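PDB 3GUD: neck appendage protein from Bacillus phage GA-1, which forms part of the viral tail and carries at its C-terminal end an intramolecular chaperone domain that mediates triple-beta-helix folding. Local coordinates for the interface of chains A and B. Residues are numbered along the deposited sequence; one frame, centred on the assembly and turned at random. Chains: chain A/B, Neck appendage protein.

The interface of chains A and B. Residues chain A 27, 43, 45; chain B 16, 66-68, 104, 108.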
loop_
_atom_site.group_PDB
_atom_site.type_symbol
_atom_site.label_atom_id
_atom_site.label_comp_id
_atom_site.label_asym_id
_atom_site.label_seq_id
_atom_site.Cartn_x
_atom_site.Cartn_y
_atom_site.Cartn_z
ATOM N N GLN A 27 5.714 -14.085 -9.838
ATOM C CA GLN A 27 7.011 -13.607 -9.387
ATOM C C GLN A 27 7.849 -13.434 -10.639
ATOM O O GLN A 27 7.714 -14.192 -11.595
ATOM C CB GLN A 27 7.664 -14.547 -8.367
ATOM C CG GLN A 27 8.554 -15.643 -8.936
ATOM C CD GLN A 27 9.127 -16.551 -7.843
ATOM O OE1 GLN A 27 8.458 -16.856 -6.858
ATOM N NE2 GLN A 27 10.370 -16.980 -8.019
ATOM N N TYR A 43 13.704 -11.138 -6.352
ATOM C CA TYR A 43 12.377 -11.452 -6.849
ATOM C C TYR A 43 11.344 -10.465 -6.287
ATOM O O TYR A 43 11.400 -10.099 -5.111
ATOM C CB TYR A 43 12.009 -12.890 -6.501
ATOM C CG TYR A 43 12.403 -13.886 -7.558
ATOM C CD1 TYR A 43 11.748 -13.912 -8.784
ATOM C CD2 TYR A 43 13.421 -14.811 -7.336
ATOM C CE1 TYR A 43 12.091 -14.829 -9.764
ATOM C CE2 TYR A 43 13.775 -15.737 -8.310
ATOM C CZ TYR A 43 13.104 -15.742 -9.526
ATOM O OH TYR A 43 13.435 -16.653 -10.513
ATOM N N PHE A 45 6.971 -9.760 -6.226
ATOM C CA PHE A 45 5.707 -10.468 -6.382
ATOM C C PHE A 45 4.619 -9.471 -6.733
ATOM O O PHE A 45 4.576 -8.380 -6.169
ATOM C CB PHE A 45 5.329 -11.193 -5.084
ATOM C CG PHE A 45 6.476 -11.926 -4.430
ATOM C CD1 PHE A 45 6.752 -11.745 -3.084
ATOM C CD2 PHE A 45 7.277 -12.788 -5.153
ATOM C CE1 PHE A 45 7.798 -12.413 -2.477
ATOM C CE2 PHE A 45 8.324 -13.452 -4.546
ATOM C CZ PHE A 45 8.577 -13.262 -3.206
ATOM N N VAL B 16 8.854 -20.285 -1.124
ATOM C CA VAL B 16 8.624 -18.895 -0.710
ATOM C C VAL B 16 7.279 -18.717 -0.005
ATOM O O VAL B 16 7.213 -18.210 1.113
ATOM C CB VAL B 16 8.680 -17.939 -1.908
ATOM C CG1 VAL B 16 8.388 -16.504 -1.472
ATOM C CG2 VAL B 16 10.037 -18.032 -2.571
ATOM N N TYR B 66 13.741 -11.461 -2.012
ATOM C CA TYR B 66 12.389 -11.125 -2.447
ATOM C C TYR B 66 11.963 -9.710 -2.097
ATOM O O TYR B 66 10.812 -9.345 -2.277
ATOM C CB TYR B 66 11.405 -12.132 -1.863
ATOM C CG TYR B 66 11.583 -13.459 -2.526
ATOM C CD1 TYR B 66 12.293 -14.478 -1.916
ATOM C CD2 TYR B 66 11.106 -13.662 -3.808
ATOM C CE1 TYR B 66 12.473 -15.686 -2.558
ATOM C CE2 TYR B 66 11.273 -14.856 -4.456
ATOM C CZ TYR B 66 11.956 -15.868 -3.841
ATOM O OH TYR B 66 12.112 -17.059 -4.526
ATOM N N GLY B 67 12.901 -8.907 -1.618
ATOM C CA GLY B 67 12.612 -7.529 -1.266
ATOM C C GLY B 67 11.525 -7.373 -0.212
ATOM O O GLY B 67 10.729 -6.443 -0.271
ATOM N N LEU B 68 11.485 -8.281 0.754
ATOM C CA LEU B 68 10.475 -8.211 1.795
ATOM C C LEU B 68 11.008 -7.386 2.948
ATOM O O LEU B 68 10.239 -6.869 3.753
ATOM C CB LEU B 68 10.105 -9.611 2.298
ATOM C CG LEU B 68 9.505 -10.627 1.319
ATOM C CD1 LEU B 68 9.530 -12.025 1.908
ATOM C CD2 LEU B 68 8.096 -10.251 0.897
ATOM N N GLU B 104 5.421 -5.184 -1.002
ATOM C CA GLU B 104 5.839 -6.504 -1.436
ATOM C C GLU B 104 5.302 -7.554 -0.446
ATOM O O GLU B 104 4.907 -8.647 -0.848
ATOM C CB GLU B 104 7.363 -6.558 -1.577
ATOM C CG GLU B 104 7.917 -7.872 -2.102
ATOM C CD GLU B 104 7.970 -7.953 -3.617
ATOM O OE1 GLU B 104 7.052 -7.438 -4.302
ATOM O OE2 GLU B 104 8.939 -8.566 -4.116
ATOM N N LEU B 108 2.682 -10.946 -1.286
ATOM C CA LEU B 108 2.931 -12.341 -0.932
ATOM C C LEU B 108 1.893 -12.858 0.048
ATOM O O LEU B 108 1.487 -14.016 -0.020
ATOM C CB LEU B 108 4.344 -12.533 -0.367
ATOM C CG LEU B 108 4.691 -13.911 0.202
ATOM C CD1 LEU B 108 4.478 -14.976 -0.853
ATOM C CD2 LEU B 108 6.125 -13.945 0.715
HETATM O O HOH W 1 6.323 -5.792 -6.311
#
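B:Tyr66 slides its ring between A:Tyr43 and A:Phe45. On one side A:Tyr43 brings CB to the CD2-CE2 edge, the two tyrosine side chains lying alongside and pointing the same way. The opposite face has B:Val16 CG1 over its centre, 4.2 Å above the plane; on that side the CZ end of A:Phe45 approaches the CD2 edge, crossing B:Tyr66 at about a right angle. This patch belongs to the trimeric assembly of the Peptidase S74 (endosialidase-type) intramolecular chaperone domain, and illustrates how one aromatic ring of chain B can fit between two aromatic side chains of chain A while an acidic side chain holds the backbone. The modelled approaches of B:Tyr66 to both aromatic neighbours are too short, so only the interleaving is reliable, not its tightness.

The A:Phe45 ring is enclosed from several directions. B:Glu104 OE2 lies 4.0 Å above its plane, offset toward the rim. From the other side B:Leu108 CB comes to the rim, 3.7 Å from CD1, and B:Val16 CG1 touches CZ at 3.7 Å. A:Gln27 CB of the same chain reaches the edge in plane. Also within chain A, A:Gln27 NE2 sits 3.2 Å above the centre of the A:Tyr43 ring, near the B:Tyr66 hydroxyl.

The polar part joins strand 44-46 of chain A to helix 102-120 of chain B. The backbone N of A:Phe45 donates a hydrogen bond to B:Glu104 OE1 at 3.0 Å, nearly straight (165° at the hydrogen) but arriving 40° out of the carboxylate plane. A bend at chi2 (87°) turns this carboxylate back over the phenyl ring, the two planes almost parallel. Water 1, 2.7 Å from B:Glu104 OE1 and 3.1 Å from A:Phe45 O, links that carboxylate oxygen to the carbonyl as well. A:Tyr43 O crowds B:Tyr66 O, an acceptor-to-acceptor approach, and B:Glu104 OE2, another unless the carboxylate is protonated; both are doubtful as modelled.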